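Beta-lactamase/D-alanine Carboxypeptidase (Yersinia pestis, PDB 3RJU) probably acts as a serine hydrolase of the beta-lactamase and penicillin-binding protein family, cleaving beta-lactams or D-alanine-ended peptides. Local coordinates at residues A[136-144]-A[162-170]. Residues are numbered along the deposited sequence; the frame is centred on the assembly and turned at random.
Sequences TKDNRWQWL and LAYDLLADA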
ATOM      1  N   THR A 136       7.802  16.310   7.089  1.00 13.87           N
ATOM      2  CA  THR A 136       8.888  15.457   7.541  1.00 13.97           C
ATOM      3  C   THR A 136       8.537  14.872   8.894  1.00 14.47           C
ATOM      4  O   THR A 136       7.552  15.286   9.516  1.00 13.30           O
ATOM      5  CB  THR A 136      10.194  16.238   7.679  1.00 16.49           C
ATOM      6  OG1 THR A 136      10.080  17.162   8.775  1.00 16.85           O
ATOM      7  CG2 THR A 136      10.502  16.996   6.385  1.00 18.62           C
ATOM      8  N   LYS A 137       9.338  13.913   9.350  1.00 14.97           N
ATOM      9  CA  LYS A 137       9.173  13.372  10.698  1.00 14.05           C
ATOM     10  C   LYS A 137       9.186  14.485  11.758  1.00 14.26           C
ATOM     11  O   LYS A 137       8.296  14.559  12.607  1.00 14.43           O
ATOM     12  CB  LYS A 137      10.256  12.341  11.025  1.00 14.21           C
ATOM     13  CG  LYS A 137      10.114  11.768  12.429  1.00 18.39           C
ATOM     14  CD  LYS A 137      11.181  10.728  12.720  1.00 24.43           C
ATOM     15  CE  LYS A 137      12.555  11.363  12.855  1.00 30.12           C
ATOM     16  NZ  LYS A 137      13.532  10.423  13.486  1.00 33.79           N
ATOM     17  N   ASP A 138      10.198  15.350  11.728  1.00 13.33           N
ATOM     18  CA  ASP A 138      10.223  16.441  12.701  1.00 17.15           C
ATOM     19  C   ASP A 138       8.973  17.321  12.591  1.00 16.70           C
ATOM     20  O   ASP A 138       8.428  17.737  13.608  1.00 17.14           O
ATOM     21  CB  ASP A 138      11.482  17.297  12.565  1.00 20.54           C
ATOM     22  CG  ASP A 138      12.732  16.588  13.063  1.00 25.89           C
ATOM     23  OD1 ASP A 138      12.608  15.546  13.747  1.00 27.91           O
ATOM     24  OD2 ASP A 138      13.844  17.091  12.773  1.00 27.76           O
ATOM     25  N   ASN A 139       8.522  17.622  11.371  1.00 15.33           N
ATOM     26  CA  ASN A 139       7.299  18.420  11.227  1.00 17.29           C
ATOM     27  C   ASN A 139       6.123  17.730  11.922  1.00 16.37           C
ATOM     28  O   ASN A 139       5.321  18.380  12.608  1.00 16.05           O
ATOM     29  CB  ASN A 139       6.889  18.609   9.764  1.00 18.03           C
ATOM     30  CG  ASN A 139       7.892  19.394   8.940  1.00 19.66           C
ATOM     31  OD1 ASN A 139       7.982  19.181   7.735  1.00 20.94           O
ATOM     32  ND2 ASN A 139       8.632  20.308   9.567  1.00 21.01           N
ATOM     33  N   ARG A 140       6.002  16.419  11.713  1.00 14.84           N
ATOM     34  CA  ARG A 140       4.875  15.664  12.268  1.00 14.16           C
ATOM     35  C   ARG A 140       4.809  15.766  13.781  1.00 14.89           C
ATOM     36  O   ARG A 140       3.741  16.002  14.360  1.00 14.66           O
ATOM     37  CB  ARG A 140       4.952  14.178  11.887  1.00 13.41           C
ATOM     38  CG  ARG A 140       4.631  13.899  10.455  1.00 13.49           C
ATOM     39  CD  ARG A 140       4.464  12.413  10.245  1.00 12.54           C
ATOM     40  NE  ARG A 140       5.685  11.605  10.269  1.00 12.77           N
ATOM     41  CZ  ARG A 140       6.523  11.471   9.238  1.00 12.33           C
ATOM     42  NH1 ARG A 140       6.333  12.169   8.121  1.00 11.82           N
ATOM     43  NH2 ARG A 140       7.566  10.657   9.323  1.00 12.16           N
ATOM     44  N   TRP A 141       5.949  15.558  14.426  1.00 15.98           N
ATOM     45  CA  TRP A 141       5.973  15.536  15.879  1.00 16.46           C
ATOM     46  C   TRP A 141       5.847  16.929  16.485  1.00 18.52           C
ATOM     47  O   TRP A 141       5.269  17.080  17.556  1.00 19.03           O
ATOM     48  CB  TRP A 141       7.173  14.737  16.401  1.00 14.93           C
ATOM     49  CG  TRP A 141       6.936  13.302  16.116  1.00 13.80           C
ATOM     50  CD1 TRP A 141       7.234  12.631  14.956  1.00 13.56           C
ATOM     51  CD2 TRP A 141       6.274  12.354  16.970  1.00 14.27           C
ATOM     52  NE1 TRP A 141       6.814  11.325  15.048  1.00 13.41           N
ATOM     53  CE2 TRP A 141       6.218  11.130  16.267  1.00 14.00           C
ATOM     54  CE3 TRP A 141       5.715  12.426  18.253  1.00 16.13           C
ATOM     55  CZ2 TRP A 141       5.655   9.973  16.817  1.00 14.62           C
ATOM     56  CZ3 TRP A 141       5.152  11.276  18.799  1.00 15.35           C
ATOM     57  CH2 TRP A 141       5.111  10.073  18.074  1.00 15.05           C
ATOM     58  N   GLN A 142       6.339  17.944  15.776  1.00 19.61           N
ATOM     59  CA  GLN A 142       6.137  19.325  16.187  1.00 22.49           C
ATOM     60  C   GLN A 142       4.641  19.683  16.140  1.00 19.94           C
ATOM     61  O   GLN A 142       4.124  20.328  17.049  1.00 21.07           O
ATOM     62  CB  GLN A 142       6.976  20.270  15.321  1.00 26.54           C
ATOM     63  CG  GLN A 142       6.931  21.724  15.745  1.00 32.06           C
ATOM     64  CD  GLN A 142       7.404  21.939  17.179  1.00 36.08           C
ATOM     65  OE1 GLN A 142       8.345  21.284  17.650  1.00 36.33           O
ATOM     66  NE2 GLN A 142       6.739  22.855  17.888  1.00 38.61           N
ATOM     67  N   TRP A 143       3.946  19.233  15.099  1.00 17.67           N
ATOM     68  CA  TRP A 143       2.506  19.447  14.989  1.00 17.07           C
ATOM     69  C   TRP A 143       1.737  18.633  16.023  1.00 18.50           C
ATOM     70  O   TRP A 143       0.818  19.133  16.653  1.00 19.17           O
ATOM     71  CB  TRP A 143       2.003  19.076  13.584  1.00 17.41           C
ATOM     72  CG  TRP A 143       0.506  19.150  13.459  1.00 18.31           C
ATOM     73  CD1 TRP A 143      -0.239  20.263  13.148  1.00 19.82           C
ATOM     74  CD2 TRP A 143      -0.436  18.079  13.652  1.00 18.90           C
ATOM     75  NE1 TRP A 143      -1.587  19.945  13.135  1.00 21.01           N
ATOM     76  CE2 TRP A 143      -1.731  18.614  13.439  1.00 20.25           C
ATOM     77  CE3 TRP A 143      -0.310  16.721  13.978  1.00 18.16           C
ATOM     78  CZ2 TRP A 143      -2.889  17.845  13.554  1.00 21.12           C
ATOM     79  CZ3 TRP A 143      -1.473  15.952  14.092  1.00 19.45           C
ATOM     80  CH2 TRP A 143      -2.742  16.518  13.869  1.00 21.04           C
ATOM     81  N   LEU A 144       2.108  17.371  16.193  1.00 19.91           N
ATOM     82  CA  LEU A 144       1.318  16.461  17.019  1.00 20.33           C
ATOM     83  C   LEU A 144       1.267  16.953  18.472  1.00 22.38           C
ATOM     84  O   LEU A 144       0.235  16.871  19.151  1.00 23.04           O
ATOM     85  CB  LEU A 144       1.892  15.038  16.922  1.00 18.73           C
ATOM     86  CG  LEU A 144       1.108  13.921  17.601  1.00 19.33           C
ATOM     87  CD1 LEU A 144      -0.289  13.771  16.998  1.00 19.21           C
ATOM     88  CD2 LEU A 144       1.887  12.624  17.513  1.00 18.32           C
ATOM     89  N   LEU A 162      -0.968  10.789   7.303  1.00  9.02           N
ATOM     90  CA  LEU A 162      -0.307  11.241   8.526  1.00  8.17           C
ATOM     91  C   LEU A 162      -0.184  10.117   9.564  1.00 10.28           C
ATOM     92  O   LEU A 162       0.896   9.883  10.109  1.00 10.16           O
ATOM     93  CB  LEU A 162      -1.092  12.391   9.140  1.00  9.66           C
ATOM     94  CG  LEU A 162      -0.621  12.869  10.508  1.00  9.93           C
ATOM     95  CD1 LEU A 162       0.850  13.329  10.424  1.00 10.31           C
ATOM     96  CD2 LEU A 162      -1.539  13.994  11.013  1.00 11.94           C
ATOM     97  N   ALA A 163      -1.292   9.443   9.856  1.00  9.64           N
ATOM     98  CA  ALA A 163      -1.285   8.392  10.860  1.00  8.29           C
ATOM     99  C   ALA A 163      -0.301   7.268  10.518  1.00  7.26           C
ATOM    100  O   ALA A 163       0.349   6.712  11.409  1.00  8.67           O
ATOM    101  CB  ALA A 163      -2.713   7.839  11.072  1.00  8.11           C
ATOM    102  N   TYR A 164      -0.212   6.913   9.233  1.00  8.31           N
ATOM    103  CA  TYR A 164       0.688   5.857   8.797  1.00  8.13           C
ATOM    104  C   TYR A 164       2.168   6.252   8.874  1.00  8.98           C
ATOM    105  O   TYR A 164       3.025   5.406   9.147  1.00  9.32           O
ATOM    106  CB  TYR A 164       0.323   5.347   7.393  1.00  8.84           C
ATOM    107  CG  TYR A 164      -0.345   3.997   7.447  1.00  8.85           C
ATOM    108  CD1 TYR A 164       0.409   2.835   7.395  1.00  9.52           C
ATOM    109  CD2 TYR A 164      -1.732   3.885   7.607  1.00  8.36           C
ATOM    110  CE1 TYR A 164      -0.180   1.587   7.474  1.00  9.00           C
ATOM    111  CE2 TYR A 164      -2.338   2.636   7.693  1.00  7.46           C
ATOM    112  CZ  TYR A 164      -1.549   1.487   7.615  1.00  7.89           C
ATOM    113  OH  TYR A 164      -2.121   0.243   7.694  1.00  8.33           O
ATOM    114  N   ASP A 165       2.476   7.531   8.651  1.00  7.72           N
ATOM    115  CA  ASP A 165       3.856   7.972   8.838  1.00  8.31           C
ATOM    116  C   ASP A 165       4.213   8.050  10.331  1.00  9.70           C
ATOM    117  O   ASP A 165       5.331   7.693  10.729  1.00  9.41           O
ATOM    118  CB  ASP A 165       4.101   9.271   8.079  1.00  9.57           C
ATOM    119  CG  ASP A 165       4.021   9.060   6.589  1.00 10.78           C
ATOM    120  OD1 ASP A 165       4.642   8.070   6.135  1.00  9.33           O
ATOM    121  OD2 ASP A 165       3.322   9.837   5.896  1.00 11.04           O
ATOM    122  N   LEU A 166       3.260   8.479  11.158  1.00  9.41           N
ATOM    123  CA  LEU A 166       3.468   8.389  12.607  1.00  8.10           C
ATOM    124  C   LEU A 166       3.709   6.934  13.037  1.00  8.67           C
ATOM    125  O   LEU A 166       4.514   6.678  13.918  1.00 10.03           O
ATOM    126  CB  LEU A 166       2.301   8.994  13.394  1.00  8.56           C
ATOM    127  CG  LEU A 166       2.162  10.521  13.273  1.00  8.78           C
ATOM    128  CD1 LEU A 166       0.825  10.997  13.848  1.00 10.60           C
ATOM    129  CD2 LEU A 166       3.329  11.258  13.945  1.00 11.09           C
ATOM    130  N   LEU A 167       3.000   5.992  12.426  1.00  9.30           N
ATOM    131  CA  LEU A 167       3.219   4.580  12.714  1.00  8.90           C
ATOM    132  C   LEU A 167       4.652   4.177  12.373  1.00  9.24           C
ATOM    133  O   LEU A 167       5.331   3.511  13.169  1.00 10.48           O
ATOM    134  CB  LEU A 167       2.227   3.706  11.949  1.00  7.45           C
ATOM    135  CG  LEU A 167       2.367   2.195  12.116  1.00  7.87           C
ATOM    136  CD1 LEU A 167       2.301   1.771  13.592  1.00  9.28           C
ATOM    137  CD2 LEU A 167       1.293   1.475  11.287  1.00  8.56           C
ATOM    138  N   ALA A 168       5.125   4.576  11.194  1.00 10.20           N
ATOM    139  CA  ALA A 168       6.494   4.249  10.798  1.00  9.42           C
ATOM    140  C   ALA A 168       7.468   4.841  11.800  1.00 10.09           C
ATOM    141  O   ALA A 168       8.420   4.172  12.190  1.00 11.43           O
ATOM    142  CB  ALA A 168       6.810   4.769   9.393  1.00  8.46           C
ATOM    143  N   ASP A 169       7.207   6.076  12.233  1.00 10.61           N
ATOM    144  CA  ASP A 169       8.064   6.737  13.230  1.00 10.53           C
ATOM    145  C   ASP A 169       8.125   5.899  14.519  1.00 10.76           C
ATOM    146  O   ASP A 169       9.199   5.728  15.136  1.00 10.95           O
ATOM    147  CB  ASP A 169       7.534   8.125  13.595  1.00 10.94           C
ATOM    148  CG  ASP A 169       7.469   9.092  12.402  1.00 11.99           C
ATOM    149  OD1 ASP A 169       8.141   8.872  11.362  1.00 13.99           O
ATOM    150  OD2 ASP A 169       6.733  10.097  12.516  1.00 12.68           O
ATOM    151  N   ALA A 170       6.964   5.410  14.943  1.00 10.73           N
ATOM    152  CA  ALA A 170       6.874   4.654  16.184  1.00 10.83           C
ATOM    153  C   ALA A 170       7.637   3.342  16.056  1.00  9.81           C
ATOM    154  O   ALA A 170       8.351   2.929  16.977  1.00 11.10           O
ATOM    155  CB  ALA A 170       5.403   4.388  16.528  1.00 11.37           C
TER
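Arg140 meets Asp169 side-on, its NE giving a hydrogen bond to OD2 (2.9 Å) and its NH2 one to OD1 (2.8 Å). Guanidinium and carboxylate lie nearly coplanar, 18° apart, and both bonds of this salt bridge are close to straight. A bend at chi3 (-73°) turns the arginine's end to present that edge, while one of its flat faces rests on Asp165 CB, 3.5 Å from CZ. Trp141 suits its place because an indole offers both a donor and a broad apolar face: NE1 reaches Asp169 OD2 at 2.8 Å from above the carboxylate plane, giving that oxygen a second donor, and Leu166 CD2 sits over the five-membered ring in a CH-pi contact. Helix 137-144 and the 162-170 part of the next helix cross steeply here, at -106°, in the helical part of a beta-lactamase-type fold, with Arg140 as a knob among Leu162, Asp165, Leu166 and Asp169. The carboxylate of Asp165 turns to Ser226 OG and Gly225 N, and Arg140 NH1 bonds to Ala222 O. Leucine's branching serves Leu162 well: CD1 packs against Arg140 CD (3.7 Å), whereas CD2 touches Trp143 CZ3 (3.6 Å).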